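Local coordinates for protein 7,8-dihydro-6-hydroxymethylpterin pyrophosphokinase-dihydropteroate synthase (Plasmodium falciparum, PDB 6JWS) that probably catalyses two steps of folate synthesis, transferring pyrophosphate from ATP to 6-hydroxymethyl-7,8-dihydropterin and joining the product to 4-aminobenzoate to give 7,8-dihydropteroate, at residues Glu108-Phe113 / Asp335-Tyr340; Ile211-Asp216 / Leu331-Met336; Tyr322-Tyr327 / Arg350-Lys355. The protein carries 1 engineered substitution. One frame throughout, in Å; residues are numbered along the deposited sequence.

Contact 1. Residues Glu108-Phe113 / Asp335-Tyr340; sequences EEYETF and DMIPEY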
loop_
_atom_site.group_PDB
_atom_site.type_symbol
_atom_site.label_atom_id
_atom_site.label_comp_id
_atom_site.label_asym_id
_atom_site.label_seq_id
_atom_site.Cartn_x
_atom_site.Cartn_y
_atom_site.Cartn_z
ATOM N N GLU B 108 35.211 29.908 -2.199
ATOM C CA GLU B 108 36.420 29.485 -1.500
ATOM C C GLU B 108 36.337 29.770 0.001
ATOM O O GLU B 108 36.756 28.934 0.797
ATOM C CB GLU B 108 37.670 30.121 -2.121
ATOM C CG GLU B 108 37.770 29.948 -3.635
ATOM C CD GLU B 108 38.122 28.575 -4.204
ATOM O OE1 GLU B 108 38.404 27.640 -3.415
ATOM O OE2 GLU B 108 38.120 28.439 -5.452
ATOM N N GLU B 109 35.815 30.941 0.386
ATOM C CA GLU B 109 35.684 31.276 1.798
ATOM C C GLU B 109 34.735 30.296 2.501
ATOM O O GLU B 109 34.921 29.995 3.683
ATOM C CB GLU B 109 35.245 32.732 2.001
ATOM C CG GLU B 109 36.316 33.761 1.644
ATOM C CD GLU B 109 36.321 34.228 0.193
ATOM O OE1 GLU B 109 35.343 33.932 -0.521
ATOM O OE2 GLU B 109 37.304 34.889 -0.225
ATOM N N TYR B 110 33.705 29.825 1.772
ATOM C CA TYR B 110 32.798 28.820 2.301
ATOM C C TYR B 110 33.554 27.511 2.475
ATOM O O TYR B 110 33.418 26.871 3.508
ATOM C CB TYR B 110 31.583 28.616 1.390
ATOM C CG TYR B 110 30.527 27.650 1.881
ATOM C CD1 TYR B 110 30.080 27.672 3.194
ATOM C CD2 TYR B 110 29.933 26.738 1.019
ATOM C CE1 TYR B 110 29.088 26.810 3.638
ATOM C CE2 TYR B 110 28.932 25.880 1.444
ATOM C CZ TYR B 110 28.510 25.910 2.759
ATOM O OH TYR B 110 27.527 25.064 3.194
ATOM N N GLU B 111 34.337 27.137 1.457
ATOM C CA GLU B 111 35.121 25.908 1.451
ATOM C C GLU B 111 36.037 25.904 2.679
ATOM O O GLU B 111 36.148 24.903 3.389
ATOM C CB GLU B 111 35.852 25.783 0.107
ATOM C CG GLU B 111 37.179 25.026 0.157
ATOM C CD GLU B 111 38.410 25.715 -0.439
ATOM O OE1 GLU B 111 38.991 26.612 0.235
ATOM O OE2 GLU B 111 38.805 25.347 -1.575
ATOM N N THR B 112 36.642 27.070 2.934
ATOM C CA THR B 112 37.586 27.280 4.016
ATOM C C THR B 112 36.868 27.086 5.348
ATOM O O THR B 112 37.363 26.386 6.223
ATOM C CB THR B 112 38.253 28.653 3.850
ATOM O OG1 THR B 112 39.156 28.511 2.753
ATOM C CG2 THR B 112 39.009 29.121 5.076
ATOM N N PHE B 113 35.695 27.717 5.483
ATOM C CA PHE B 113 34.896 27.605 6.689
ATOM C C PHE B 113 34.545 26.143 6.977
ATOM O O PHE B 113 34.675 25.721 8.119
ATOM C CB PHE B 113 33.709 28.567 6.652
ATOM C CG PHE B 113 32.599 28.204 7.606
ATOM C CD1 PHE B 113 32.561 28.737 8.888
ATOM C CD2 PHE B 113 31.589 27.328 7.221
ATOM C CE1 PHE B 113 31.534 28.405 9.763
ATOM C CE2 PHE B 113 30.569 26.984 8.096
ATOM C CZ PHE B 113 30.538 27.526 9.369
ATOM N N ASP B 335 20.990 19.741 7.428
ATOM C CA ASP B 335 20.639 19.817 6.015
ATOM C C ASP B 335 21.758 20.496 5.230
ATOM O O ASP B 335 22.013 20.115 4.090
ATOM C CB ASP B 335 19.388 20.668 5.766
ATOM C CG ASP B 335 18.077 20.056 6.221
ATOM O OD1 ASP B 335 18.004 18.819 6.352
ATOM O OD2 ASP B 335 17.145 20.821 6.453
ATOM N N MET B 336 22.393 21.508 5.854
ATOM C CA MET B 336 23.329 22.415 5.191
ATOM C C MET B 336 24.759 21.908 5.330
ATOM O O MET B 336 25.453 21.800 4.331
ATOM C CB MET B 336 23.286 23.851 5.741
ATOM C CG MET B 336 21.888 24.436 5.873
ATOM S SD MET B 336 21.982 26.233 6.124
ATOM C CE MET B 336 22.999 26.315 7.600
ATOM N N ILE B 337 25.190 21.601 6.566
ATOM C CA ILE B 337 26.611 21.437 6.847
ATOM C C ILE B 337 26.820 20.233 7.757
ATOM O O ILE B 337 27.416 20.344 8.828
ATOM C CB ILE B 337 27.208 22.728 7.451
ATOM C CG1 ILE B 337 26.555 23.087 8.791
ATOM C CG2 ILE B 337 27.141 23.874 6.445
ATOM C CD1 ILE B 337 27.023 24.411 9.386
ATOM N N PRO B 338 26.385 19.031 7.323
ATOM C CA PRO B 338 26.444 17.838 8.171
ATOM C C PRO B 338 27.860 17.485 8.632
ATOM O O PRO B 338 28.039 16.934 9.724
ATOM C CB PRO B 338 25.895 16.715 7.269
ATOM C CG PRO B 338 26.025 17.252 5.844
ATOM C CD PRO B 338 25.866 18.752 5.971
ATOM N N GLU B 339 28.866 17.838 7.825
ATOM C CA GLU B 339 30.227 17.410 8.117
ATOM C C GLU B 339 30.991 18.452 8.929
ATOM O O GLU B 339 32.130 18.202 9.308
ATOM C CB GLU B 339 30.969 16.981 6.850
ATOM C CG GLU B 339 30.383 15.729 6.218
ATOM C CD GLU B 339 30.188 14.544 7.161
ATOM O OE1 GLU B 339 31.128 14.239 7.946
ATOM O OE2 GLU B 339 29.093 13.921 7.116
ATOM N N TYR B 340 30.370 19.605 9.208
ATOM C CA TYR B 340 31.037 20.681 9.931
ATOM C C TYR B 340 31.341 20.250 11.369
ATOM O O TYR B 340 30.491 19.659 12.048
ATOM C CB TYR B 340 30.170 21.942 9.956
ATOM C CG TYR B 340 30.826 23.151 10.582
ATOM C CD1 TYR B 340 31.977 23.700 10.030
ATOM C CD2 TYR B 340 30.299 23.760 11.716
ATOM C CE1 TYR B 340 32.587 24.810 10.589
ATOM C CE2 TYR B 340 30.896 24.877 12.285
ATOM C CZ TYR B 340 32.051 25.395 11.722
ATOM O OH TYR B 340 32.662 26.498 12.237
HETATM O O HOH W 1 35.130 27.240 10.558
#
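Tyr110 meets the loop residue Ile337 through its hydroxyl. The hydroxyl atom OH of Tyr110 lies 3.5 Å from CG2 of Ile337, and this methyl sits at the ring edge, near the ring plane. The same OH of Tyr110 is 4.0 Å from Met336 O, too far to bond. Its hydrogen-bond partner is instead ND2 of Asn50, on strand 46-57. The branch CG2 of Ile337 can face the tyrosine because it lies beside the backbone N, while CG1 is turned between N and the carbonyl carbon (chi1 62°).

Helix 108-114 and the end of helix 327-336 both lie against the antiparallel sheet of the HPPK domain. Tyr110 and Met336 both touch Val169 there, and Phe113 and Met336 both touch Val19. The two segments therefore meet over one face of an alpha/beta layered fold.

One turn on, Phe113 carries most of the contact. Its ring and that of Tyr340 form an offset stack, with centroids 4.5 Å apart and planes at 17°. Atom CZ of Phe113 lies 3.5 Å above the plane of the Tyr340 ring, displaced toward the rim. The two side chains come in at about a right angle to each other although their rings are nearly parallel. Tyr340 is placed by a type I turn from Ile337 to Tyr340, closed by a 3.1 Å hydrogen bond from Tyr340 N to Ile337 O. A water lies in the ring plane of Tyr340, at its edge. It accepts from Tyr340 OH at 3.1 Å and donates to Phe113 O at 2.9 Å, which ties the tyrosine hydroxyl to the helix backbone.

Contact 2. Residues Ile211-Asp216 / Leu331-Met336; sequences ILFFND and LCLNDM. With ATP (adenosine-5'-triphosphate), chain J.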
loop_
_atom_site.group_PDB
_atom_site.type_symbol
_atom_site.label_atom_id
_atom_site.label_comp_id
_atom_site.label_asym_id
_atom_site.label_seq_id
_atom_site.Cartn_x
_atom_site.Cartn_y
_atom_site.Cartn_z
ATOM N N ILE B 211 22.647 34.415 15.503
ATOM C CA ILE B 211 23.869 34.051 14.814
ATOM C C ILE B 211 24.348 32.747 15.427
ATOM O O ILE B 211 24.566 32.696 16.625
ATOM C CB ILE B 211 24.950 35.140 14.920
ATOM C CG1 ILE B 211 24.415 36.522 14.527
ATOM C CG2 ILE B 211 26.179 34.743 14.110
ATOM C CD1 ILE B 211 25.460 37.617 14.628
ATOM N N LEU B 212 24.469 31.700 14.611
ATOM C CA LEU B 212 24.844 30.407 15.152
ATOM C C LEU B 212 26.358 30.270 15.084
ATOM O O LEU B 212 26.988 29.774 16.004
ATOM C CB LEU B 212 24.138 29.294 14.368
ATOM C CG LEU B 212 22.606 29.311 14.402
ATOM C CD1 LEU B 212 22.029 28.313 13.395
ATOM C CD2 LEU B 212 22.067 29.037 15.806
ATOM N N PHE B 213 26.940 30.668 13.959
ATOM C CA PHE B 213 28.372 30.555 13.803
ATOM C C PHE B 213 28.865 31.795 13.077
ATOM O O PHE B 213 28.114 32.432 12.345
ATOM C CB PHE B 213 28.741 29.317 12.985
ATOM C CG PHE B 213 28.451 27.989 13.636
ATOM C CD1 PHE B 213 29.200 27.548 14.720
ATOM C CD2 PHE B 213 27.442 27.163 13.146
ATOM C CE1 PHE B 213 28.941 26.312 15.306
ATOM C CE2 PHE B 213 27.188 25.930 13.730
ATOM C CZ PHE B 213 27.936 25.505 14.812
ATOM N N PHE B 214 30.137 32.113 13.295
ATOM C CA PHE B 214 30.797 33.198 12.586
ATOM C C PHE B 214 32.265 32.812 12.461
ATOM O O PHE B 214 33.007 32.822 13.444
ATOM C CB PHE B 214 30.589 34.524 13.325
ATOM C CG PHE B 214 30.901 35.754 12.511
ATOM C CD1 PHE B 214 32.190 36.011 12.069
ATOM C CD2 PHE B 214 29.904 36.666 12.207
ATOM C CE1 PHE B 214 32.465 37.141 11.314
ATOM C CE2 PHE B 214 30.185 37.798 11.460
ATOM C CZ PHE B 214 31.467 38.035 11.022
ATOM N N ASN B 215 32.656 32.423 11.251
ATOM C CA ASN B 215 33.958 31.823 11.056
ATOM C C ASN B 215 34.129 30.735 12.112
ATOM O O ASN B 215 33.140 30.115 12.522
ATOM C CB ASN B 215 35.054 32.890 10.974
ATOM C CG ASN B 215 34.862 33.805 9.778
ATOM O OD1 ASN B 215 34.229 33.424 8.787
ATOM N ND2 ASN B 215 35.383 35.021 9.863
ATOM N N ASP B 216 35.380 30.539 12.553
ATOM C CA ASP B 216 35.713 29.528 13.543
ATOM C C ASP B 216 35.826 30.158 14.933
ATOM O O ASP B 216 36.443 29.578 15.819
ATOM C CB ASP B 216 37.019 28.829 13.165
ATOM C CG ASP B 216 38.195 29.794 13.110
ATOM O OD1 ASP B 216 37.974 31.017 13.271
ATOM O OD2 ASP B 216 39.327 29.318 12.922
ATOM N N LEU B 331 18.711 19.998 13.543
ATOM C CA LEU B 331 17.893 19.540 12.430
ATOM C C LEU B 331 18.176 20.365 11.156
ATOM O O LEU B 331 18.463 19.792 10.103
ATOM C CB LEU B 331 16.430 19.617 12.896
ATOM C CG LEU B 331 15.319 19.275 11.890
ATOM C CD1 LEU B 331 15.324 17.790 11.503
ATOM C CD2 LEU B 331 13.962 19.654 12.476
ATOM N N CYS B 332 18.140 21.708 11.266
ATOM C CA CYS B 332 18.414 22.631 10.164
ATOM C C CYS B 332 19.874 22.580 9.715
ATOM O O CYS B 332 20.132 22.540 8.522
ATOM C CB CYS B 332 18.088 24.067 10.552
ATOM S SG CYS B 332 16.313 24.382 10.672
ATOM N N LEU B 333 20.829 22.628 10.649
ATOM C CA LEU B 333 22.248 22.596 10.307
ATOM C C LEU B 333 22.593 21.285 9.603
ATOM O O LEU B 333 23.502 21.256 8.769
ATOM C CB LEU B 333 23.102 22.735 11.576
ATOM C CG LEU B 333 22.972 24.048 12.367
ATOM C CD1 LEU B 333 23.809 24.008 13.648
ATOM C CD2 LEU B 333 23.383 25.248 11.531
ATOM N N ASN B 334 21.883 20.197 9.955
ATOM C CA ASN B 334 22.195 18.889 9.396
ATOM C C ASN B 334 21.901 18.870 7.893
ATOM O O ASN B 334 22.460 18.050 7.178
ATOM C CB ASN B 334 21.481 17.758 10.148
ATOM C CG ASN B 334 21.712 16.378 9.558
ATOM O OD1 ASN B 334 22.846 15.900 9.476
ATOM N ND2 ASN B 334 20.642 15.723 9.138
ATOM N N ASP B 335 20.990 19.741 7.428
ATOM C CA ASP B 335 20.639 19.817 6.015
ATOM C C ASP B 335 21.758 20.496 5.230
ATOM O O ASP B 335 22.013 20.115 4.090
ATOM C CB ASP B 335 19.388 20.668 5.766
ATOM C CG ASP B 335 18.077 20.056 6.221
ATOM O OD1 ASP B 335 18.004 18.819 6.352
ATOM O OD2 ASP B 335 17.145 20.821 6.453
ATOM N N MET B 336 22.393 21.508 5.854
ATOM C CA MET B 336 23.329 22.415 5.191
ATOM C C MET B 336 24.759 21.908 5.330
ATOM O O MET B 336 25.453 21.800 4.331
ATOM C CB MET B 336 23.286 23.851 5.741
ATOM C CG MET B 336 21.888 24.436 5.873
ATOM S SD MET B 336 21.982 26.233 6.124
ATOM C CE MET B 336 22.999 26.315 7.600
HETATM P PG ATP J . 18.903 34.004 22.103
HETATM O O1G ATP J . 18.179 32.678 21.952
HETATM O O2G ATP J . 20.162 33.894 22.947
HETATM O O3G ATP J . 19.162 34.660 20.762
HETATM P PB ATP J . 16.327 34.984 23.300
HETATM O O1B ATP J . 16.128 35.825 24.513
HETATM O O2B ATP J . 15.757 33.599 23.262
HETATM O O3B ATP J . 17.894 34.963 22.950
HETATM P PA ATP J . 16.240 37.089 21.265
HETATM O O1A ATP J . 16.934 36.666 20.007
HETATM O O2A ATP J . 15.099 38.047 21.155
HETATM O O3A ATP J . 15.746 35.777 22.041
HETATM O "O5'" ATP J . 17.317 37.669 22.306
HETATM C "C5'" ATP J . 18.718 37.652 21.924
HETATM C "C4'" ATP J . 19.564 38.020 23.115
HETATM O "O4'" ATP J . 20.669 37.086 23.247
HETATM C "C3'" ATP J . 20.205 39.411 23.047
HETATM O "O3'" ATP J . 20.248 39.960 24.358
HETATM C "C2'" ATP J . 21.570 39.108 22.422
HETATM O "O2'" ATP J . 22.604 40.000 22.769
HETATM C "C1'" ATP J . 21.897 37.751 23.032
HETATM N N9 ATP J . 22.756 36.931 22.176
HETATM C C8 ATP J . 23.918 36.315 22.561
HETATM N N7 ATP J . 24.481 35.642 21.584
HETATM C C5 ATP J . 23.619 35.806 20.507
HETATM C C6 ATP J . 23.653 35.317 19.187
HETATM N N6 ATP J . 24.631 34.548 18.724
HETATM N N1 ATP J . 22.637 35.672 18.359
HETATM C C2 ATP J . 21.659 36.455 18.838
HETATM N N3 ATP J . 21.525 36.967 20.062
HETATM C C4 ATP J . 22.552 36.603 20.858
#
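The Phe213 ring presents its edge to Leu333. Methyl CD1 of Leu333 lies near the ring plane, 3.9 Å from CE2 of Phe213. Two other rings also pack on Phe213: Tyr340 meets it edge to face, and His342 meets it with planes at about 30°. The other flat group is the adenine of ATP, held along one edge by the backbone of Ile211. Ile211 N donates to ATP N1 at 3.1 Å in an almost straight bond (176°). ATP N6 donates back to Ile211 O at 2.8 Å, with a more bent angle of 145°. The two bonds hold the N1/N6 edge of the base with main-chain atoms; Asn312, Glu314, Phe315 and Ser317 bond to the same ATP.

Next along the strand, Leu212 reaches the helix with CD1, which is 3.8 Å from CD2 of Leu333. Leu333 thus divides its two methyls between two neighbours on the strand, CD1 to the phenylalanine and CD2 to the leucine. Its CG is anti to its own carbonyl carbon (chi1 -63°), and the fork of the side chain spans the pair. The contact is wholly apolar and buried.

Adjacent residues of a regular strand point to opposite sides, yet Leu212 and Phe213 both point toward helix 327-336. A classic beta bulge explains this: both residues stand opposite Val19 of strand 16-24. Strand 208-214 is an outermost strand of the antiparallel HPPK sheet: the bulge turns two residues to the helix, while Ile211 just before it binds the adenine of ATP.

Contact 3. Residues Tyr322-Tyr327 / Arg350-Lys355; sequences YTTHRY and RCLYNK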
loop_
_atom_site.group_PDB
_atom_site.type_symbol
_atom_site.label_atom_id
_atom_site.label_comp_id
_atom_site.label_asym_id
_atom_site.label_seq_id
_atom_site.Cartn_x
_atom_site.Cartn_y
_atom_site.Cartn_z
ATOM N N TYR B 322 22.545 27.882 22.076
ATOM C CA TYR B 322 21.598 26.787 21.965
ATOM C C TYR B 322 21.951 25.807 20.845
ATOM O O TYR B 322 21.256 24.814 20.673
ATOM C CB TYR B 322 20.168 27.332 21.959
ATOM C CG TYR B 322 19.643 27.640 23.342
ATOM C CD1 TYR B 322 18.998 26.664 24.087
ATOM C CD2 TYR B 322 19.807 28.895 23.917
ATOM C CE1 TYR B 322 18.516 26.928 25.360
ATOM C CE2 TYR B 322 19.342 29.174 25.198
ATOM C CZ TYR B 322 18.689 28.185 25.918
ATOM O OH TYR B 322 18.202 28.424 27.166
ATOM N N THR B 323 23.072 26.035 20.154
ATOM C CA THR B 323 23.415 25.327 18.926
ATOM C C THR B 323 23.271 23.809 19.054
ATOM O O THR B 323 22.805 23.150 18.133
ATOM C CB THR B 323 24.812 25.723 18.445
ATOM O OG1 THR B 323 24.814 27.149 18.405
ATOM C CG2 THR B 323 25.144 25.174 17.074
ATOM N N THR B 324 23.659 23.273 20.207
ATOM C CA THR B 324 23.814 21.852 20.467
ATOM C C THR B 324 22.653 21.360 21.326
ATOM O O THR B 324 22.462 20.158 21.514
ATOM C CB THR B 324 25.170 21.657 21.160
ATOM O OG1 THR B 324 26.048 21.395 20.071
ATOM C CG2 THR B 324 25.220 20.548 22.185
ATOM N N HIS B 325 21.880 22.311 21.852
ATOM C CA HIS B 325 20.888 22.000 22.866
ATOM C C HIS B 325 19.505 21.870 22.225
ATOM O O HIS B 325 18.707 21.037 22.642
ATOM C CB HIS B 325 20.999 23.014 24.016
ATOM C CG HIS B 325 20.334 22.576 25.279
ATOM N ND1 HIS B 325 18.990 22.840 25.548
ATOM C CD2 HIS B 325 20.814 21.903 26.351
ATOM C CE1 HIS B 325 18.674 22.345 26.729
ATOM N NE2 HIS B 325 19.779 21.762 27.242
ATOM N N ARG B 326 19.222 22.698 21.214
ATOM C CA ARG B 326 17.937 22.664 20.533
ATOM C C ARG B 326 17.989 21.709 19.343
ATOM O O ARG B 326 18.753 21.912 18.399
ATOM C CB ARG B 326 17.562 24.053 20.014
ATOM C CG ARG B 326 17.056 24.993 21.089
ATOM C CD ARG B 326 16.073 26.005 20.555
ATOM N NE ARG B 326 15.739 26.861 21.682
ATOM C CZ ARG B 326 16.213 28.087 21.872
ATOM N NH1 ARG B 326 17.043 28.631 20.997
ATOM N NH2 ARG B 326 15.838 28.770 22.940
ATOM N N TYR B 327 17.126 20.695 19.373
ATOM C CA TYR B 327 16.954 19.797 18.242
ATOM C C TYR B 327 16.699 20.585 16.952
ATOM O O TYR B 327 17.317 20.299 15.928
ATOM C CB TYR B 327 15.787 18.833 18.472
ATOM C CG TYR B 327 15.531 17.931 17.289
ATOM C CD1 TYR B 327 16.464 16.981 16.907
ATOM C CD2 TYR B 327 14.377 18.047 16.534
ATOM C CE1 TYR B 327 16.245 16.142 15.827
ATOM C CE2 TYR B 327 14.144 17.213 15.451
ATOM C CZ TYR B 327 15.078 16.260 15.094
ATOM O OH TYR B 327 14.853 15.441 14.024
ATOM N N ARG B 350 26.306 16.236 11.837
ATOM C CA ARG B 350 25.555 15.026 11.540
ATOM C C ARG B 350 25.580 14.077 12.742
ATOM O O ARG B 350 24.538 13.544 13.113
ATOM C CB ARG B 350 26.012 14.357 10.233
ATOM C CG ARG B 350 25.251 13.075 9.903
ATOM C CD ARG B 350 24.822 12.850 8.454
ATOM N NE ARG B 350 23.843 13.803 7.923
ATOM C CZ ARG B 350 23.713 14.117 6.627
ATOM N NH1 ARG B 350 24.502 13.541 5.727
ATOM N NH2 ARG B 350 22.809 15.014 6.237
ATOM N N CYS B 351 26.758 13.873 13.354
ATOM C CA CYS B 351 26.863 12.930 14.458
ATOM C C CYS B 351 26.059 13.406 15.666
ATOM O O CYS B 351 25.384 12.584 16.282
ATOM C CB CYS B 351 28.310 12.622 14.830
ATOM S SG CYS B 351 29.138 11.542 13.629
ATOM N N LEU B 352 26.096 14.719 15.962
ATOM C CA LEU B 352 25.320 15.323 17.044
ATOM C C LEU B 352 23.831 15.192 16.740
ATOM O O LEU B 352 23.030 14.892 17.625
ATOM C CB LEU B 352 25.688 16.806 17.235
ATOM C CG LEU B 352 27.082 17.109 17.801
ATOM C CD1 LEU B 352 27.380 18.598 17.800
ATOM C CD2 LEU B 352 27.260 16.550 19.216
ATOM N N TYR B 353 23.459 15.437 15.474
ATOM C CA TYR B 353 22.067 15.269 15.105
ATOM C C TYR B 353 21.618 13.828 15.376
ATOM O O TYR B 353 20.579 13.629 16.004
ATOM C CB TYR B 353 21.796 15.729 13.670
ATOM C CG TYR B 353 20.398 15.382 13.224
ATOM C CD1 TYR B 353 19.339 16.215 13.534
ATOM C CD2 TYR B 353 20.130 14.190 12.560
ATOM C CE1 TYR B 353 18.043 15.893 13.177
ATOM C CE2 TYR B 353 18.841 13.857 12.179
ATOM C CZ TYR B 353 17.800 14.708 12.504
ATOM O OH TYR B 353 16.522 14.398 12.164
ATOM N N ASN B 354 22.373 12.831 14.878
ATOM C CA ASN B 354 21.985 11.425 14.976
ATOM C C ASN B 354 21.902 10.998 16.443
ATOM O O ASN B 354 21.052 10.201 16.814
ATOM C CB ASN B 354 22.955 10.477 14.252
ATOM C CG ASN B 354 22.881 10.529 12.738
ATOM O OD1 ASN B 354 21.865 10.926 12.172
ATOM N ND2 ASN B 354 23.949 10.121 12.064
ATOM N N LYS B 355 22.800 11.532 17.276
ATOM C CA LYS B 355 22.873 11.126 18.668
ATOM C C LYS B 355 21.660 11.664 19.411
ATOM O O LYS B 355 21.110 10.980 20.272
ATOM C CB LYS B 355 24.201 11.561 19.298
ATOM C CG LYS B 355 25.316 10.521 19.206
ATOM C CD LYS B 355 26.714 11.082 18.975
ATOM C CE LYS B 355 27.500 11.354 20.246
ATOM N NZ LYS B 355 28.682 12.223 20.002
#
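This is a partly buried contact between the loop and first turn of helix 327-336 and the side of helix 349-364, made chiefly by two tyrosines. Both helices belong to the alpha/beta HPPK domain, and the contact sits at a helix N-terminus. The loop 322-326 follows strand 316-318 and leads into helix 327-336, with Arg326 at the N-cap position. The contact therefore fastens the start of one helix to the side of its successor.

Tyr327 and Tyr353 have nearly the same first torsion: in each, CG is anti to the backbone N (chi1 177° and 172°). With that torsion the two rings meet rim to rim. The centroids are 5.4 Å apart, the planes are turned by 27°, and neither ring covers the other. Packing is tight where CE1 of Tyr327 approaches CE1 of Tyr353. The hydroxyls then join in a hydrogen bond, with Tyr327 OH 2.7 Å from Tyr353 OH; either could be the donor. Tyr353 OH has a second partner in Lys369 NZ, so the buried pair is linked to a charged group. Tyr353 also rests on Leu331 and Asn334 of helix 327-336.

Earlier in the loop the backbone folds on itself. Tyr322 O accepts from both His325 N, at 2.8 Å, and Arg326 N, at 3.0 Å. The turn brings Arg326 back over Tyr322, with NH2 of Arg326 3.8 Å above the centre of the Tyr322 ring. Both residues line an ATP site seen in a structure of this protein, but that ATP is not bound to this chain here.

At the outer end of the contact, Thr324 approaches Leu352 obliquely. Its OG1 lies 3.8 Å from CD1 of Leu352, is buried by this contact and has no polar partner in the model.

How the contacts relate
Helix 327-336 ties the three contacts together. Contacts 1 and 2 share Asp335 and Met336, and their centres are about 9 Å apart; CE1 of Phe113 packs 3.6 Å from Asn215 O. Contacts 2 and 3 have centres about 11 Å apart. CZ of Phe213 lies 3.6 Å from CG2 of Thr323, and Asn334 OD1 is 2.8 Å from Arg350 NE, a probable hydrogen bond. Contacts 1 and 3 are about 17 Å apart between centres, yet Pro338 O probably bonds to Arg350 N at 2.8 Å. The 211-216 segment of contact 2 binds the ATP through the backbone of Ile211. The side chains of Phe113 and Thr324 each stay about 13 Å from it.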